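Local coordinates for protein transcriptional regulator, LysR family (Vibrio cholerae, PDB 3T1B) that activates virulence genes as a LysR-type transcriptional regulator of the winged-helix class, and probably binds specific promoter DNA, at residues 91-96 with 137-142; 97-102 with 126-131; 159-164 with 259-264; 219-224 with 238-243. The protein carries 1 engineered substitution. All coordinates share one frame; numbering follows the deposited sequence.

Contact 1: residues 91-96 with 137-142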
loop_
_atom_site.group_PDB
_atom_site.type_symbol
_atom_site.label_atom_id
_atom_site.label_comp_id
_atom_site.label_asym_id
_atom_site.label_seq_id
_atom_site.Cartn_x
_atom_site.Cartn_y
_atom_site.Cartn_z
ATOM N N GLY A 91 -6.761 -23.590 -17.368
ATOM C CA GLY A 91 -7.186 -22.312 -16.824
ATOM C C GLY A 91 -6.333 -21.162 -17.319
ATOM O O GLY A 91 -5.330 -21.373 -18.003
ATOM N N ARG A 92 -6.730 -19.943 -16.971
ATOM C CA ARG A 92 -6.030 -18.748 -17.426
ATOM C C ARG A 92 -5.001 -18.279 -16.403
ATOM O O ARG A 92 -5.241 -18.345 -15.197
ATOM C CB ARG A 92 -7.028 -17.627 -17.715
ATOM C CG ARG A 92 -6.402 -16.360 -18.278
ATOM C CD ARG A 92 -7.469 -15.377 -18.720
ATOM N NE ARG A 92 -8.443 -16.019 -19.600
ATOM C CZ ARG A 92 -8.299 -16.141 -20.916
ATOM N NH1 ARG A 92 -9.238 -16.745 -21.631
ATOM N NH2 ARG A 92 -7.220 -15.659 -21.518
ATOM N N ILE A 93 -3.857 -17.806 -16.891
ATOM C CA ILE A 93 -2.810 -17.269 -16.027
ATOM C C ILE A 93 -2.411 -15.858 -16.458
ATOM O O ILE A 93 -2.326 -15.564 -17.651
ATOM C CB ILE A 93 -1.557 -18.170 -16.020
ATOM C CG1 ILE A 93 -0.899 -18.189 -17.402
ATOM C CG2 ILE A 93 -1.911 -19.579 -15.581
ATOM C CD1 ILE A 93 0.312 -19.082 -17.482
ATOM N N ARG A 94 -2.170 -14.988 -15.482
ATOM C CA ARG A 94 -1.769 -13.616 -15.766
ATOM C C ARG A 94 -0.249 -13.487 -15.746
ATOM O O ARG A 94 0.400 -13.845 -14.760
ATOM C CB ARG A 94 -2.399 -12.643 -14.765
ATOM C CG ARG A 94 -3.900 -12.810 -14.600
ATOM C CD ARG A 94 -4.517 -11.680 -13.779
ATOM N NE ARG A 94 -4.720 -10.463 -14.565
ATOM C CZ ARG A 94 -4.096 -9.308 -14.344
ATOM N NH1 ARG A 94 -3.225 -9.201 -13.351
ATOM N NH2 ARG A 94 -4.349 -8.259 -15.113
ATOM N N ILE A 95 0.312 -12.978 -16.838
ATOM C CA ILE A 95 1.757 -12.818 -16.960
ATOM C C ILE A 95 2.151 -11.390 -17.334
ATOM O O ILE A 95 1.549 -10.779 -18.216
ATOM C CB ILE A 95 2.337 -13.788 -18.002
ATOM C CG1 ILE A 95 2.071 -15.233 -17.586
ATOM C CG2 ILE A 95 3.831 -13.558 -18.167
ATOM C CD1 ILE A 95 2.554 -16.250 -18.591
ATOM N N SER A 96 3.163 -10.865 -16.651
ATOM C CA SER A 96 3.670 -9.524 -16.926
ATOM C C SER A 96 5.089 -9.605 -17.473
ATOM O O SER A 96 5.925 -10.334 -16.940
ATOM C CB SER A 96 3.643 -8.672 -15.658
ATOM O OG SER A 96 4.226 -7.399 -15.881
ATOM N N GLU A 137 -1.050 -9.252 -8.350
ATOM C CA GLU A 137 -1.963 -9.289 -9.487
ATOM C C GLU A 137 -1.487 -10.265 -10.557
ATOM O O GLU A 137 -2.196 -10.520 -11.531
ATOM C CB GLU A 137 -2.106 -7.898 -10.107
ATOM C CG GLU A 137 -2.762 -6.865 -9.213
ATOM C CD GLU A 137 -2.984 -5.542 -9.924
ATOM O OE1 GLU A 137 -3.411 -4.569 -9.260
ATOM O OE2 GLU A 137 -2.734 -5.476 -11.149
ATOM N N TRP A 138 -0.290 -10.810 -10.373
ATOM C CA TRP A 138 0.345 -11.605 -11.419
ATOM C C TRP A 138 0.771 -12.993 -10.944
ATOM O O TRP A 138 1.183 -13.171 -9.798
ATOM C CB TRP A 138 1.540 -10.844 -11.999
ATOM C CG TRP A 138 1.189 -9.450 -12.422
ATOM C CD1 TRP A 138 1.464 -8.294 -11.752
ATOM C CD2 TRP A 138 0.477 -9.068 -13.604
ATOM N NE1 TRP A 138 0.976 -7.214 -12.448
ATOM C CE2 TRP A 138 0.363 -7.663 -13.589
ATOM C CE3 TRP A 138 -0.073 -9.778 -14.676
ATOM C CZ2 TRP A 138 -0.276 -6.954 -14.604
ATOM C CZ3 TRP A 138 -0.709 -9.074 -15.681
ATOM C CH2 TRP A 138 -0.806 -7.675 -15.638
ATOM N N ASP A 139 0.654 -13.974 -11.835
ATOM C CA ASP A 139 1.100 -15.333 -11.553
ATOM C C ASP A 139 2.606 -15.454 -11.764
ATOM O O ASP A 139 3.306 -16.081 -10.969
ATOM C CB ASP A 139 0.358 -16.334 -12.444
ATOM C CG ASP A 139 -1.096 -16.508 -12.041
ATOM O OD1 ASP A 139 -1.371 -16.609 -10.826
ATOM O OD2 ASP A 139 -1.966 -16.537 -12.939
ATOM N N VAL A 140 3.094 -14.857 -12.846
ATOM C CA VAL A 140 4.525 -14.816 -13.126
ATOM C C VAL A 140 4.915 -13.456 -13.693
ATOM O O VAL A 140 4.230 -12.911 -14.560
ATOM C CB VAL A 140 4.962 -15.917 -14.116
ATOM C CG1 VAL A 140 6.423 -15.728 -14.504
ATOM C CG2 VAL A 140 4.746 -17.295 -13.516
ATOM N N ILE A 141 6.021 -12.913 -13.196
ATOM C CA ILE A 141 6.508 -11.615 -13.644
ATOM C C ILE A 141 7.902 -11.699 -14.258
ATOM O O ILE A 141 8.850 -12.167 -13.626
ATOM C CB ILE A 141 6.542 -10.590 -12.491
ATOM C CG1 ILE A 141 5.149 -10.420 -11.879
ATOM C CG2 ILE A 141 7.082 -9.250 -12.985
ATOM C CD1 ILE A 141 5.103 -9.444 -10.716
ATOM N N PHE A 142 8.019 -11.240 -15.498
ATOM C CA PHE A 142 9.315 -11.110 -16.144
ATOM C C PHE A 142 9.714 -9.639 -16.179
ATOM O O PHE A 142 8.931 -8.787 -16.599
ATOM C CB PHE A 142 9.264 -11.671 -17.563
ATOM C CG PHE A 142 8.888 -13.122 -17.627
ATOM C CD1 PHE A 142 9.862 -14.103 -17.592
ATOM C CD2 PHE A 142 7.562 -13.504 -17.728
ATOM C CE1 PHE A 142 9.520 -15.442 -17.656
ATOM C CE2 PHE A 142 7.214 -14.840 -17.793
ATOM C CZ PHE A 142 8.195 -15.810 -17.756
#
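Arg94 of strand 91-96 lays its side chain over Trp138, just before strand 140-142. Its CB starts 3.7 Å from Trp138 CE3. CG leaves beside the backbone N (chi1 -51°), CD lies beside Glu137 O, and a bend at chi3 then turns the guanidinium flat onto the indole, with the two planes 23° apart. Arg94 CZ stands 4.0 Å from the centroid of the six-membered ring of Trp138, a cation-pi contact over the face. NH1 comes close to Glu137 O, though their spacing is too short to be trusted in detail, and NH2 forms a salt bridge with Glu123. On the opposite face of the indole lies Ser96 CB, small enough to sit over the ring centre. The backbones run parallel: Ser96 N donates to Val140 O at 3.1 Å and Phe142 N to Ser96 O at 2.7 Å. Where that ladder begins, Asp139 OD2 takes Arg94 N at 3.0 Å, while Asp139 N returns a bond to Arg94 O. Toward helix 276-286, Ile95 CG2 meets the edge of Phe142. A flat guanidinium, carried there by its stem, suits the indole face, and charge-ring attraction probably adds to the strand pairing of this alpha/beta subdomain.

Contact 2: residues 97-102 with 126-131. Engineered in segment 97-102: Glu100 (natural residue Asn).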
loop_
_atom_site.group_PDB
_atom_site.type_symbol
_atom_site.label_atom_id
_atom_site.label_comp_id
_atom_site.label_asym_id
_atom_site.label_seq_id
_atom_site.Cartn_x
_atom_site.Cartn_y
_atom_site.Cartn_z
ATOM N N ALA A 97 5.356 -8.855 -18.538
ATOM C CA ALA A 97 6.653 -8.898 -19.204
ATOM C C ALA A 97 7.086 -7.508 -19.678
ATOM O O ALA A 97 6.261 -6.604 -19.789
ATOM C CB ALA A 97 6.610 -9.875 -20.369
ATOM N N PRO A 98 8.391 -7.335 -19.957
ATOM C CA PRO A 98 8.951 -6.047 -20.387
ATOM C C PRO A 98 8.435 -5.613 -21.758
ATOM O O PRO A 98 8.211 -6.456 -22.627
ATOM C CB PRO A 98 10.457 -6.324 -20.455
ATOM C CG PRO A 98 10.669 -7.514 -19.576
ATOM C CD PRO A 98 9.444 -8.346 -19.766
ATOM N N SER A 99 8.263 -4.307 -21.940
ATOM C CA SER A 99 7.675 -3.760 -23.161
ATOM C C SER A 99 8.384 -4.202 -24.441
ATOM O O SER A 99 7.777 -4.819 -25.314
ATOM C CB SER A 99 7.646 -2.228 -23.097
ATOM O OG SER A 99 6.775 -1.772 -22.073
ATOM N N GLU A 100 9.671 -3.883 -24.547
ATOM C CA GLU A 100 10.400 -4.045 -25.803
ATOM C C GLU A 100 10.959 -5.448 -26.035
ATOM O O GLU A 100 11.099 -5.883 -27.179
ATOM C CB GLU A 100 11.544 -3.033 -25.876
ATOM C CG GLU A 100 11.192 -1.657 -25.344
ATOM C CD GLU A 100 10.102 -0.975 -26.148
ATOM O OE1 GLU A 100 10.219 -0.921 -27.390
ATOM O OE2 GLU A 100 9.129 -0.489 -25.535
ATOM N N LEU A 101 11.281 -6.153 -24.955
ATOM C CA LEU A 101 12.052 -7.388 -25.061
ATOM C C LEU A 101 11.227 -8.667 -25.221
ATOM O O LEU A 101 11.743 -9.680 -25.692
ATOM C CB LEU A 101 13.000 -7.522 -23.866
ATOM C CG LEU A 101 13.960 -6.345 -23.668
ATOM C CD1 LEU A 101 14.913 -6.610 -22.516
ATOM C CD2 LEU A 101 14.729 -6.068 -24.952
ATOM N N THR A 102 9.955 -8.625 -24.840
ATOM C CA THR A 102 9.128 -9.829 -24.866
ATOM C C THR A 102 9.018 -10.442 -26.258
ATOM O O THR A 102 9.146 -11.654 -26.420
ATOM C CB THR A 102 7.712 -9.555 -24.332
ATOM O OG1 THR A 102 7.800 -8.947 -23.039
ATOM C CG2 THR A 102 6.926 -10.858 -24.227
ATOM N N MET A 126 2.324 -5.937 -20.891
ATOM C CA MET A 126 3.677 -5.383 -20.980
ATOM C C MET A 126 3.773 -3.988 -20.359
ATOM O O MET A 126 2.878 -3.161 -20.529
ATOM C CB MET A 126 4.154 -5.339 -22.436
ATOM C CG MET A 126 5.019 -6.520 -22.852
ATOM S SD MET A 126 4.119 -7.796 -23.749
ATOM C CE MET A 126 3.583 -6.876 -25.189
ATOM N N SER A 127 4.866 -3.733 -19.643
ATOM C CA SER A 127 5.079 -2.441 -18.998
ATOM C C SER A 127 6.561 -2.079 -18.942
ATOM O O SER A 127 7.425 -2.952 -19.036
ATOM C CB SER A 127 4.475 -2.433 -17.588
ATOM O OG SER A 127 4.978 -3.496 -16.798
ATOM N N ASN A 128 6.841 -0.787 -18.794
ATOM C CA ASN A 128 8.210 -0.287 -18.692
ATOM C C ASN A 128 8.717 -0.235 -17.255
ATOM O O ASN A 128 9.913 -0.375 -17.001
ATOM C CB ASN A 128 8.317 1.108 -19.318
ATOM C CG ASN A 128 8.797 1.066 -20.753
ATOM O OD1 ASN A 128 9.365 0.068 -21.198
ATOM N ND2 ASN A 128 8.581 2.154 -21.486
ATOM N N GLN A 129 7.797 -0.034 -16.319
ATOM C CA GLN A 129 8.154 0.165 -14.921
ATOM C C GLN A 129 7.796 -1.053 -14.077
ATOM O O GLN A 129 6.661 -1.192 -13.618
ATOM C CB GLN A 129 7.458 1.418 -14.387
ATOM C CG GLN A 129 7.772 2.668 -15.199
ATOM C CD GLN A 129 6.625 3.654 -15.232
ATOM O OE1 GLN A 129 5.830 3.666 -16.171
ATOM N NE2 GLN A 129 6.537 4.494 -14.210
ATOM N N ALA A 130 8.774 -1.931 -13.875
ATOM C CA ALA A 130 8.563 -3.180 -13.149
ATOM C C ALA A 130 8.391 -2.968 -11.646
ATOM O O ALA A 130 7.923 -3.857 -10.936
ATOM C CB ALA A 130 9.707 -4.151 -13.421
ATOM N N ASP A 131 8.773 -1.792 -11.160
ATOM C CA ASP A 131 8.638 -1.481 -9.742
ATOM C C ASP A 131 7.246 -0.942 -9.422
ATOM O O ASP A 131 6.756 -1.084 -8.300
ATOM C CB ASP A 131 9.711 -0.479 -9.307
ATOM C CG ASP A 131 11.053 -1.138 -9.035
ATOM O OD1 ASP A 131 11.218 -2.327 -9.383
ATOM O OD2 ASP A 131 11.943 -0.467 -8.472
#
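Ala97 and Pro98 pair in parallel with Met126 and Ser127 through a short run of backbone bonds. Ser127 N donates to Ala97 O at 3.2 Å, and Ser99 N reaches Ser127 O only weakly. Pro98 has no N-H to give, but its carbonyl accepts from Thr102 OG1. Met126 CA also turns its hydrogen toward Ala97 O. These are the C-terminal ends of two strands joined by a beta-alpha-beta crossover, strand 91-98, helix 102-116 and strand 120-127, in the alpha/beta regulatory domain common to LysR proteins. Among the side-chain polar contacts, the bond from Thr102 OG1 to Pro98 O, 2.6 Å long, lies in the carbonyl plane, on a lone pair, tying the first turn of the helix back to the strand it follows. Ser99 OG gives Asn128 OD1 a weak bond of 3.3 Å; a short hydroxyl suits a place where the two chains turn close together. The apolar pair is Ala97 CB with Met126 CG, 4.5 Å apart. Met126, bent at chi2 (99°) and chi3, lays SD 4.0 Å from Thr102 CB, obliquely across the threonine, and its CG is in van der Waals contact with Thr102 OG1. Met126 also packs on Ala219 of the second subunit, and Met126 N is hydrogen-bonded to Ser218 OG of that subunit.

Contact 3: residues 159-164 with 259-264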
loop_
_atom_site.group_PDB
_atom_site.type_symbol
_atom_site.label_atom_id
_atom_site.label_comp_id
_atom_site.label_asym_id
_atom_site.label_seq_id
_atom_site.Cartn_x
_atom_site.Cartn_y
_atom_site.Cartn_z
ATOM N N GLU A 159 19.957 -12.116 -20.356
ATOM C CA GLU A 159 20.445 -10.751 -20.186
ATOM C C GLU A 159 20.586 -10.052 -21.536
ATOM O O GLU A 159 20.532 -10.692 -22.586
ATOM C CB GLU A 159 21.782 -10.742 -19.446
ATOM C CG GLU A 159 22.941 -11.304 -20.249
ATOM C CD GLU A 159 24.262 -11.206 -19.508
ATOM O OE1 GLU A 159 24.390 -11.833 -18.434
ATOM O OE2 GLU A 159 25.168 -10.490 -19.991
ATOM N N VAL A 160 20.764 -8.735 -21.501
ATOM C CA VAL A 160 20.896 -7.954 -22.724
ATOM C C VAL A 160 22.084 -7.005 -22.664
ATOM O O VAL A 160 22.308 -6.334 -21.657
ATOM C CB VAL A 160 19.623 -7.132 -23.011
ATOM C CG1 VAL A 160 18.460 -8.054 -23.317
ATOM C CG2 VAL A 160 19.298 -6.220 -21.835
ATOM N N LYS A 161 22.851 -6.961 -23.747
ATOM C CA LYS A 161 23.918 -5.979 -23.885
ATOM C C LYS A 161 23.437 -4.800 -24.726
ATOM O O LYS A 161 22.983 -4.979 -25.856
ATOM C CB LYS A 161 25.152 -6.604 -24.538
ATOM C CG LYS A 161 26.241 -7.026 -23.566
ATOM C CD LYS A 161 25.781 -8.138 -22.640
ATOM C CE LYS A 161 26.953 -8.696 -21.850
ATOM N NZ LYS A 161 28.034 -9.221 -22.731
ATOM N N ASP A 162 23.532 -3.600 -24.168
ATOM C CA ASP A 162 23.151 -2.396 -24.890
ATOM C C ASP A 162 24.343 -1.889 -25.686
ATOM O O ASP A 162 25.393 -1.593 -25.118
ATOM C CB ASP A 162 22.668 -1.321 -23.921
ATOM C CG ASP A 162 21.497 -1.783 -23.072
ATOM O OD1 ASP A 162 20.558 -2.396 -23.627
ATOM O OD2 ASP A 162 21.519 -1.538 -21.845
ATOM N N ILE A 163 24.182 -1.799 -27.002
ATOM C CA ILE A 163 25.263 -1.344 -27.866
ATOM C C ILE A 163 24.896 -0.067 -28.619
ATOM O O ILE A 163 23.740 0.357 -28.635
ATOM C CB ILE A 163 25.674 -2.428 -28.873
ATOM C CG1 ILE A 163 24.480 -2.827 -29.738
ATOM C CG2 ILE A 163 26.234 -3.640 -28.148
ATOM C CD1 ILE A 163 24.830 -3.780 -30.860
ATOM N N LEU A 164 25.903 0.541 -29.237
ATOM C CA LEU A 164 25.729 1.784 -29.978
ATOM C C LEU A 164 25.701 1.495 -31.474
ATOM O O LEU A 164 26.571 0.795 -31.990
ATOM C CB LEU A 164 26.866 2.752 -29.652
ATOM C CG LEU A 164 27.042 3.123 -28.179
ATOM C CD1 LEU A 164 28.475 3.537 -27.886
ATOM C CD2 LEU A 164 26.060 4.212 -27.762
ATOM N N SER A 259 28.159 -0.977 -22.135
ATOM C CA SER A 259 27.179 -0.491 -21.178
ATOM C C SER A 259 26.902 -1.585 -20.150
ATOM O O SER A 259 27.016 -2.770 -20.457
ATOM C CB SER A 259 25.891 -0.079 -21.890
ATOM O OG SER A 259 24.984 0.532 -20.987
ATOM N N ASN A 260 26.557 -1.192 -18.928
ATOM C CA ASN A 260 26.244 -2.169 -17.892
ATOM C C ASN A 260 25.160 -3.129 -18.368
ATOM O O ASN A 260 24.035 -2.711 -18.638
ATOM C CB ASN A 260 25.799 -1.471 -16.606
ATOM C CG ASN A 260 25.569 -2.446 -15.464
ATOM O OD1 ASN A 260 26.500 -2.800 -14.736
ATOM N ND2 ASN A 260 24.325 -2.890 -15.303
ATOM N N PRO A 261 25.501 -4.423 -18.479
ATOM C CA PRO A 261 24.535 -5.434 -18.927
ATOM C C PRO A 261 23.359 -5.558 -17.960
ATOM O O PRO A 261 23.525 -5.365 -16.756
ATOM C CB PRO A 261 25.361 -6.725 -18.948
ATOM C CG PRO A 261 26.474 -6.477 -17.989
ATOM C CD PRO A 261 26.796 -5.019 -18.105
ATOM N N ARG A 262 22.181 -5.871 -18.489
ATOM C CA ARG A 262 20.970 -5.937 -17.678
ATOM C C ARG A 262 20.341 -7.329 -17.716
ATOM O O ARG A 262 20.063 -7.869 -18.789
ATOM C CB ARG A 262 19.967 -4.876 -18.137
ATOM C CG ARG A 262 20.540 -3.466 -18.142
ATOM C CD ARG A 262 19.500 -2.433 -18.539
ATOM N NE ARG A 262 19.182 -2.476 -19.960
ATOM C CZ ARG A 262 17.961 -2.323 -20.459
ATOM N NH1 ARG A 262 16.933 -2.125 -19.644
ATOM N NH2 ARG A 262 17.766 -2.371 -21.772
ATOM N N ASP A 263 20.117 -7.899 -16.537
ATOM C CA ASP A 263 19.611 -9.262 -16.419
ATOM C C ASP A 263 18.093 -9.329 -16.544
ATOM O O ASP A 263 17.382 -8.473 -16.020
ATOM C CB ASP A 263 20.040 -9.867 -15.081
ATOM C CG ASP A 263 21.522 -9.701 -14.814
ATOM O OD1 ASP A 263 22.308 -9.769 -15.781
ATOM O OD2 ASP A 263 21.903 -9.498 -13.640
ATOM N N ILE A 264 17.607 -10.355 -17.237
ATOM C CA ILE A 264 16.173 -10.621 -17.317
ATOM C C ILE A 264 15.771 -11.653 -16.263
ATOM O O ILE A 264 16.267 -12.780 -16.256
ATOM C CB ILE A 264 15.772 -11.132 -18.713
ATOM C CG1 ILE A 264 16.385 -10.244 -19.800
ATOM C CG2 ILE A 264 14.252 -11.204 -18.851
ATOM C CD1 ILE A 264 15.905 -8.807 -19.770
HETATM O O HOH W 1 25.377 -10.137 -16.070
HETATM O O HOH W 2 22.759 -0.499 -18.884
#
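Asp162 OD2 is held by two groups: Arg262 NE donates to it at 3.1 Å on the syn lone pair, and a water adds a weak bond. The same water donates to Asn260 O at 2.6 Å and bonds Ser259 OG, linking the aspartate to the loop before strand 262-264. Arg262 completes a salt bridge with a weaker NH2 bond to Asp162 OD1. Its chain is extended at chi2, and a bend at chi3 (-73°) swings the guanidinium to the carboxylate, which sits at its edge, the two planes 37° apart. An arginine suits this place because Arg262 CB packs 4.0 Å from Val160 CG2, while the chain beyond carries the charge to Asp162. Strands 153-166 and 258-268 run antiparallel here and pass between the two alpha/beta subdomains, the hinge of the LysR regulatory domain. Val160 and Arg262 form the hydrogen-bonded pair, Val160 N to Arg262 O at 2.9 Å and Arg262 N to Val160 O at 3.2 Å. The next pair, Glu159 and Asp263, is non-hydrogen-bonded, and its two carboxylates lie side by side. A second water donates to both Glu159 OE1 and Asp263 OD1, 3.1 Å from each, while Lys156 forms a salt bridge with Glu159, probably offsetting the like charges.

Contact 4: residues 219-224 with 238-243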
loop_
_atom_site.group_PDB
_atom_site.type_symbol
_atom_site.label_atom_id
_atom_site.label_comp_id
_atom_site.label_asym_id
_atom_site.label_seq_id
_atom_site.Cartn_x
_atom_site.Cartn_y
_atom_site.Cartn_z
ATOM N N ALA A 219 9.652 4.704 -25.783
ATOM C CA ALA A 219 9.969 3.306 -26.058
ATOM C C ALA A 219 11.106 3.223 -27.073
ATOM O O ALA A 219 11.274 4.118 -27.900
ATOM C CB ALA A 219 8.741 2.571 -26.568
ATOM N N LEU A 220 11.877 2.142 -27.011
ATOM C CA LEU A 220 13.087 2.015 -27.822
ATOM C C LEU A 220 12.840 1.635 -29.284
ATOM O O LEU A 220 13.654 1.945 -30.155
ATOM C CB LEU A 220 14.065 1.028 -27.178
ATOM C CG LEU A 220 14.841 1.567 -25.975
ATOM C CD1 LEU A 220 15.685 0.473 -25.347
ATOM C CD2 LEU A 220 15.707 2.748 -26.387
ATOM N N ASN A 221 11.727 0.963 -29.550
ATOM C CA ASN A 221 11.407 0.527 -30.906
ATOM C C ASN A 221 11.517 1.641 -31.945
ATOM O O ASN A 221 12.362 1.588 -32.841
ATOM C CB ASN A 221 10.017 -0.107 -30.954
ATOM C CG ASN A 221 10.031 -1.565 -30.545
ATOM O OD1 ASN A 221 10.977 -2.294 -30.844
ATOM N ND2 ASN A 221 8.980 -1.999 -29.858
ATOM N N VAL A 222 10.665 2.654 -31.814
ATOM C CA VAL A 222 10.623 3.755 -32.773
ATOM C C VAL A 222 11.965 4.475 -32.881
ATOM O O VAL A 222 12.232 5.158 -33.871
ATOM C CB VAL A 222 9.520 4.771 -32.425
ATOM C CG1 VAL A 222 8.152 4.125 -32.549
ATOM C CG2 VAL A 222 9.730 5.329 -31.027
ATOM N N VAL A 223 12.803 4.327 -31.861
ATOM C CA VAL A 223 14.148 4.890 -31.896
ATOM C C VAL A 223 14.990 4.148 -32.926
ATOM O O VAL A 223 15.767 4.752 -33.666
ATOM C CB VAL A 223 14.839 4.797 -30.522
ATOM C CG1 VAL A 223 16.196 5.479 -30.572
ATOM C CG2 VAL A 223 13.959 5.416 -29.442
ATOM N N ARG A 224 14.825 2.829 -32.972
ATOM C CA ARG A 224 15.560 1.998 -33.915
ATOM C C ARG A 224 15.283 2.395 -35.363
ATOM O O ARG A 224 16.197 2.454 -36.185
ATOM C CB ARG A 224 15.236 0.516 -33.703
ATOM C CG ARG A 224 15.638 -0.362 -34.872
ATOM C CD ARG A 224 15.695 -1.836 -34.507
ATOM N NE ARG A 224 14.417 -2.358 -34.020
ATOM C CZ ARG A 224 13.307 -2.438 -34.748
ATOM N NH1 ARG A 224 13.302 -2.014 -36.007
ATOM N NH2 ARG A 224 12.202 -2.934 -34.209
ATOM N N ASP A 238 21.214 -5.382 -27.880
ATOM C CA ASP A 238 21.711 -6.082 -29.054
ATOM C C ASP A 238 20.662 -7.016 -29.654
ATOM O O ASP A 238 20.639 -7.241 -30.866
ATOM C CB ASP A 238 22.978 -6.868 -28.716
ATOM C CG ASP A 238 22.821 -7.726 -27.475
ATOM O OD1 ASP A 238 21.673 -7.948 -27.032
ATOM O OD2 ASP A 238 23.854 -8.176 -26.935
ATOM N N VAL A 239 19.791 -7.550 -28.801
ATOM C CA VAL A 239 18.765 -8.490 -29.239
ATOM C C VAL A 239 17.740 -7.806 -30.145
ATOM O O VAL A 239 17.059 -8.462 -30.933
ATOM C CB VAL A 239 18.046 -9.148 -28.040
ATOM C CG1 VAL A 239 17.051 -8.182 -27.421
ATOM C CG2 VAL A 239 17.345 -10.421 -28.477
ATOM N N MET A 240 17.639 -6.486 -30.028
ATOM C CA MET A 240 16.739 -5.709 -30.870
ATOM C C MET A 240 17.454 -5.198 -32.117
ATOM O O MET A 240 16.847 -4.535 -32.958
ATOM C CB MET A 240 16.169 -4.519 -30.095
ATOM C CG MET A 240 15.078 -4.878 -29.096
ATOM S SD MET A 240 14.557 -3.468 -28.094
ATOM C CE MET A 240 14.079 -2.281 -29.354
ATOM N N LEU A 241 18.740 -5.511 -32.236
ATOM C CA LEU A 241 19.570 -4.951 -33.300
ATOM C C LEU A 241 20.185 -6.002 -34.230
ATOM O O LEU A 241 20.230 -5.809 -35.443
ATOM C CB LEU A 241 20.672 -4.079 -32.703
ATOM C CG LEU A 241 20.230 -2.867 -31.892
ATOM C CD1 LEU A 241 21.425 -2.173 -31.256
ATOM C CD2 LEU A 241 19.430 -1.892 -32.751
ATOM N N ARG A 242 20.674 -7.094 -33.648
ATOM C CA ARG A 242 21.404 -8.128 -34.388
ATOM C C ARG A 242 21.006 -8.281 -35.860
ATOM O O ARG A 242 21.852 -8.181 -36.748
ATOM C CB ARG A 242 21.296 -9.482 -33.675
ATOM C CG ARG A 242 22.518 -9.863 -32.849
ATOM C CD ARG A 242 23.554 -10.610 -33.681
ATOM N NE ARG A 242 24.313 -9.733 -34.568
ATOM C CZ ARG A 242 25.522 -9.252 -34.289
ATOM N NH1 ARG A 242 26.109 -9.567 -33.141
ATOM N NH2 ARG A 242 26.143 -8.461 -35.156
ATOM N N GLU A 243 19.723 -8.519 -36.113
ATOM C CA GLU A 243 19.247 -8.804 -37.467
ATOM C C GLU A 243 19.370 -7.606 -38.411
ATOM O O GLU A 243 19.369 -7.768 -39.631
ATOM C CB GLU A 243 17.800 -9.300 -37.435
ATOM C CG GLU A 243 16.799 -8.262 -36.957
ATOM C CD GLU A 243 15.476 -8.877 -36.543
ATOM O OE1 GLU A 243 15.345 -9.262 -35.360
ATOM O OE2 GLU A 243 14.570 -8.980 -37.400
#
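The CA atoms of Asn221 and Met240 are 8.2 Å apart and those of Arg224 and Leu241 8.0 Å, too far for backbone pairing; side chains meet each other and one backbone carbonyl. Met240 does most of the reaching. Its CG lies anti to the carbonyl carbon, chi2 is extended, and a turn at chi3 (56°) aims the methyl at the beginning of helix 221-228. There Met240 CE lies 4.0 Å from Leu220 CB and 3.4 Å from Asn221 OD1, the asparagine crossing the methionine at about a right angle. An unbranched, flexible side chain suits this spot, since it can span the distance and touch both an apolar neighbour and an amide oxygen. Further along, Arg224 uses its aliphatic part: Arg224 CD packs 3.3 Å from Met240 O and 4.1 Å from Leu241 CD2, the arginine and leucine sliding past each other in opposite directions. Its NE is near Met240 O too, but at too poor an angle to bond. Each segment is shaped by its own backbone bonds. Leu220 O accepts Arg224 N in the first turn of its helix, while at Asp238 O Leu241 N closes a 3-10 turn and Arg242 N adds an alpha-type bond, leading into helix 242-246. Within the regulatory domain the contact joins the start of helix 221-228 to the turn after strand 233-237. Leu220 packs on Pro237 and Leu241 on Met236 of that strand; Met240 and Val239 touch Arg104 of helix 102-116, and Asn221 packs on Lys103 of the second subunit.

Following the chain from the N terminus, strand 91-98 serves contacts 1 and 2 in turn. Contact 2 closes first, at 126-131, through the beta-alpha-beta crossover; contact 1 closes later, at 137-142, so its loop encloses that of contact 2, and strand 91-98 stands between strands 120-127 and 140-144. The chain then opens contact 3 at 159-164, runs out and back through contact 4, 219-224 with 238-243, and closes contact 3 at 259-264. Leu101 packs on Ile264 and Val160, joining contacts 2 and 3. The engineered Glu100 probably bonds Asn221 N, and Lys161 O pairs with Asp238 N, so contact 4 is linked to contacts 2 and 3.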